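Local coordinates for protein GP37 (Pseudomonas phage phikz, PDB 5FT0) that probably inhibits the host RNA degradosome by binding its ribonuclease, RNase E, at residues 14-25 against 78-87. Residues are numbered along the deposited sequence; the frame is centred on the assembly and turned at random.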
loop_
_atom_site.group_PDB
_atom_site.type_symbol
_atom_site.label_atom_id
_atom_site.label_comp_id
_atom_site.label_asym_id
_atom_site.label_seq_id
_atom_site.Cartn_x
_atom_site.Cartn_y
_atom_site.Cartn_z
ATOM N N ALA A 14 17.584 9.587 25.992
ATOM C CA ALA A 14 16.587 10.643 25.855
ATOM C C ALA A 14 15.192 10.130 26.193
ATOM O O ALA A 14 14.424 10.805 26.888
ATOM C CB ALA A 14 16.619 11.216 24.437
ATOM N N LEU A 15 14.848 8.931 25.712
ATOM C CA LEU A 15 13.524 8.381 25.980
ATOM C C LEU A 15 13.319 8.090 27.460
ATOM O O LEU A 15 12.190 8.176 27.958
ATOM C CB LEU A 15 13.304 7.117 25.149
ATOM C CG LEU A 15 13.171 7.337 23.642
ATOM C CD1 LEU A 15 12.862 6.033 22.923
ATOM C CD2 LEU A 15 12.098 8.377 23.360
ATOM N N SER A 16 14.392 7.756 28.182
ATOM C CA SER A 16 14.281 7.444 29.603
ATOM C C SER A 16 13.889 8.653 30.443
ATOM O O SER A 16 13.474 8.477 31.593
ATOM C CB SER A 16 15.599 6.862 30.120
ATOM O OG SER A 16 16.621 7.847 30.127
ATOM N N LYS A 17 14.013 9.866 29.909
ATOM C CA LYS A 17 13.564 11.047 30.633
ATOM C C LYS A 17 12.061 11.259 30.537
ATOM O O LYS A 17 11.524 12.109 31.256
ATOM C CB LYS A 17 14.312 12.284 30.125
ATOM C CG LYS A 17 15.783 12.276 30.511
ATOM C CD LYS A 17 16.622 13.227 29.680
ATOM C CE LYS A 17 18.103 13.006 29.972
ATOM N NZ LYS A 17 18.982 13.862 29.132
ATOM N N LEU A 18 11.370 10.503 29.685
ATOM C CA LEU A 18 9.922 10.604 29.568
ATOM C C LEU A 18 9.256 9.854 30.716
ATOM O O LEU A 18 9.482 8.651 30.894
ATOM C CB LEU A 18 9.449 10.048 28.228
ATOM C CG LEU A 18 9.766 10.862 26.973
ATOM C CD1 LEU A 18 9.239 10.154 25.736
ATOM C CD2 LEU A 18 9.174 12.256 27.082
ATOM N N ASP A 19 8.438 10.568 31.490
ATOM C CA ASP A 19 7.617 9.938 32.516
ATOM C C ASP A 19 6.729 8.852 31.920
ATOM O O ASP A 19 6.145 9.024 30.847
ATOM C CB ASP A 19 6.743 10.987 33.203
ATOM C CG ASP A 19 7.362 11.525 34.472
ATOM O OD1 ASP A 19 8.608 11.542 34.583
ATOM O OD2 ASP A 19 6.588 11.934 35.360
ATOM N N GLY A 20 6.625 7.732 32.632
ATOM C CA GLY A 20 5.692 6.682 32.281
ATOM C C GLY A 20 6.040 5.865 31.057
ATOM O O GLY A 20 5.237 5.011 30.658
ATOM N N LEU A 21 7.199 6.087 30.446
ATOM C CA LEU A 21 7.625 5.297 29.298
ATOM C C LEU A 21 8.446 4.110 29.787
ATOM O O LEU A 21 9.486 4.291 30.428
ATOM C CB LEU A 21 8.436 6.142 28.317
ATOM C CG LEU A 21 8.909 5.397 27.067
ATOM C CD1 LEU A 21 7.729 4.769 26.334
ATOM C CD2 LEU A 21 9.682 6.323 26.139
ATOM N N HIS A 22 7.976 2.901 29.493
ATOM C CA HIS A 22 8.705 1.691 29.848
ATOM C C HIS A 22 8.888 0.718 28.700
ATOM O O HIS A 22 9.779 -0.135 28.782
ATOM C CB HIS A 22 8.006 0.955 31.000
ATOM C CG HIS A 22 7.919 1.757 32.257
ATOM N ND1 HIS A 22 6.747 2.345 32.684
ATOM C CD2 HIS A 22 8.861 2.083 33.174
ATOM C CE1 HIS A 22 6.971 2.990 33.815
ATOM N NE2 HIS A 22 8.244 2.849 34.133
ATOM N N HIS A 23 8.094 0.811 27.639
ATOM C CA HIS A 23 8.169 -0.111 26.508
ATOM C C HIS A 23 8.301 0.695 25.224
ATOM O O HIS A 23 7.354 0.803 24.436
ATOM C CB HIS A 23 6.947 -1.028 26.478
ATOM C CG HIS A 23 6.690 -1.712 27.784
ATOM N ND1 HIS A 23 7.513 -2.700 28.280
ATOM C CD2 HIS A 23 5.719 -1.530 28.710
ATOM C CE1 HIS A 23 7.052 -3.107 29.450
ATOM N NE2 HIS A 23 5.963 -2.415 29.732
ATOM N N PRO A 24 9.471 1.278 24.983
ATOM C CA PRO A 24 9.669 2.045 23.754
ATOM C C PRO A 24 9.690 1.132 22.539
ATOM O O PRO A 24 9.793 -0.091 22.643
ATOM C CB PRO A 24 11.031 2.711 23.968
ATOM C CG PRO A 24 11.749 1.779 24.877
ATOM C CD PRO A 24 10.700 1.205 25.793
ATOM N N HIS A 25 9.582 1.758 21.370
ATOM C CA HIS A 25 9.788 1.062 20.107
ATOM C C HIS A 25 11.180 0.440 20.083
ATOM O O HIS A 25 12.073 0.882 20.815
ATOM C CB HIS A 25 9.613 2.037 18.940
ATOM C CG HIS A 25 9.529 1.377 17.599
ATOM N ND1 HIS A 25 10.644 1.105 16.834
ATOM C CD2 HIS A 25 8.465 0.948 16.881
ATOM C CE1 HIS A 25 10.268 0.528 15.706
ATOM N NE2 HIS A 25 8.952 0.422 15.709
ATOM N N ILE A 78 12.038 11.169 17.340
ATOM C CA ILE A 78 12.021 9.873 18.012
ATOM C C ILE A 78 11.275 9.969 19.337
ATOM O O ILE A 78 10.492 9.079 19.692
ATOM C CB ILE A 78 13.456 9.349 18.203
ATOM C CG1 ILE A 78 14.132 9.121 16.851
ATOM C CG2 ILE A 78 13.461 8.065 19.029
ATOM C CD1 ILE A 78 15.575 8.668 16.964
ATOM N N ILE A 79 11.504 11.047 20.090
ATOM C CA ILE A 79 10.791 11.248 21.348
ATOM C C ILE A 79 9.289 11.317 21.101
ATOM O O ILE A 79 8.500 10.617 21.749
ATOM C CB ILE A 79 11.302 12.513 22.058
ATOM C CG1 ILE A 79 12.773 12.349 22.458
ATOM C CG2 ILE A 79 10.432 12.838 23.269
ATOM C CD1 ILE A 79 13.417 13.634 22.915
ATOM N N ALA A 80 8.873 12.160 20.151
ATOM C CA ALA A 80 7.453 12.274 19.832
ATOM C C ALA A 80 6.882 10.944 19.357
ATOM O O ALA A 80 5.738 10.602 19.675
ATOM C CB ALA A 80 7.237 13.361 18.779
ATOM N N ASP A 81 7.672 10.176 18.600
ATOM C CA ASP A 81 7.216 8.878 18.111
ATOM C C ASP A 81 6.921 7.903 19.243
ATOM O O ASP A 81 6.095 6.998 19.082
ATOM C CB ASP A 81 8.263 8.277 17.172
ATOM C CG ASP A 81 7.864 8.373 15.717
ATOM O OD1 ASP A 81 6.659 8.214 15.423
ATOM O OD2 ASP A 81 8.751 8.596 14.867
ATOM N N ASN A 82 7.586 8.053 20.385
ATOM C CA ASN A 82 7.444 7.096 21.471
ATOM C C ASN A 82 6.485 7.550 22.560
ATOM O O ASN A 82 6.240 6.787 23.500
ATOM C CB ASN A 82 8.815 6.787 22.078
ATOM C CG ASN A 82 9.605 5.803 21.237
ATOM O OD1 ASN A 82 9.454 4.591 21.381
ATOM N ND2 ASN A 82 10.436 6.322 20.338
ATOM N N LEU A 83 5.933 8.763 22.453
ATOM C CA LEU A 83 4.882 9.183 23.373
ATOM C C LEU A 83 3.685 8.245 23.314
ATOM O O LEU A 83 2.993 8.064 24.321
ATOM C CB LEU A 83 4.439 10.612 23.057
ATOM C CG LEU A 83 5.468 11.710 23.305
ATOM C CD1 LEU A 83 4.926 13.064 22.856
ATOM C CD2 LEU A 83 5.863 11.737 24.775
ATOM N N LYS A 84 3.431 7.647 22.147
ATOM C CA LYS A 84 2.333 6.701 21.994
ATOM C C LYS A 84 2.444 5.522 22.948
ATOM O O LYS A 84 1.425 4.901 23.268
ATOM C CB LYS A 84 2.286 6.178 20.557
ATOM C CG LYS A 84 1.571 7.085 19.580
ATOM C CD LYS A 84 1.831 6.633 18.153
ATOM C CE LYS A 84 3.270 6.920 17.756
ATOM N NZ LYS A 84 3.702 6.119 16.580
ATOM N N TYR A 85 3.651 5.198 23.403
ATOM C CA TYR A 85 3.878 4.040 24.254
ATOM C C TYR A 85 3.966 4.393 25.732
ATOM O O TYR A 85 4.162 3.496 26.558
ATOM C CB TYR A 85 5.145 3.309 23.803
ATOM C CG TYR A 85 5.119 2.974 22.329
ATOM C CD1 TYR A 85 4.132 2.148 21.805
ATOM C CD2 TYR A 85 6.068 3.495 21.458
ATOM C CE1 TYR A 85 4.095 1.842 20.456
ATOM C CE2 TYR A 85 6.039 3.194 20.107
ATOM C CZ TYR A 85 5.050 2.366 19.613
ATOM O OH TYR A 85 5.016 2.062 18.272
ATOM N N VAL A 86 3.828 5.673 26.083
ATOM C CA VAL A 86 3.690 6.053 27.482
ATOM C C VAL A 86 2.437 5.400 28.044
ATOM O O VAL A 86 1.367 5.450 27.424
ATOM C CB VAL A 86 3.647 7.583 27.614
ATOM C CG1 VAL A 86 3.209 7.993 29.009
ATOM C CG2 VAL A 86 5.014 8.180 27.292
ATOM N N ASP A 87 2.572 4.780 29.224
ATOM C CA ASP A 87 1.512 3.980 29.834
ATOM C C ASP A 87 0.128 4.608 29.701
ATOM O O ASP A 87 -0.766 4.042 29.060
ATOM C CB ASP A 87 1.829 3.743 31.315
ATOM C CG ASP A 87 2.962 2.761 31.524
ATOM O OD1 ASP A 87 3.245 1.965 30.606
ATOM O OD2 ASP A 87 3.568 2.782 32.617
HETATM O O HOH W 1 5.586 2.319 28.442
#
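The H22 ring meets the D87 carboxylate at its edge: ND1 donates in the ring plane to OD2 at 3.2 Å, a bent bond that reaches the oxygen on its syn side but 33° out of the carboxylate plane. H25 likewise turns a ring edge to Y85, whose OH lies near that ring's plane, while the two side chains run alongside each other, pointing the same way. Obliquely to the Y85 ring sit H23 O and the backbone of P24 and H25. The N82 amide works in both directions. Its OD1 takes the H25 backbone N-H at 2.8 Å, almost in line with the amide C=O (168° at the oxygen), and its ND2 donates to I78 O, one turn back, at 2.8 Å; together the two bonds should hold this buried amide in one rotation and satisfy both its polar ends. L15 CD1 packs against the amide, 3.6 Å from ND2. With CG of L21 trans to the backbone N (chi1 -179°), CD1 reaches the carbonyl oxygens of N82 and Y85, 3.8 Å from each. A water accepts from H22 N and donates to Y85 O and D87 OD1, joining the two segments beside the almost straight D87 N to G20 O bond of 3.0 Å. V86, the N-cap residue of helix 87-98, sets CG1 3.6 Å from D19 O. Deeper in, L18 CD1 touches I79 CG2 at 3.8 Å and also L83 CD2. The contact thus lays the loop after helix 8-15 along the end of helix 67-82 and its link to helix 87-98, with Y183 of helix 158-187 touching L18, L83 and V86, and V223 of strand 220-232 touching I79 and L83.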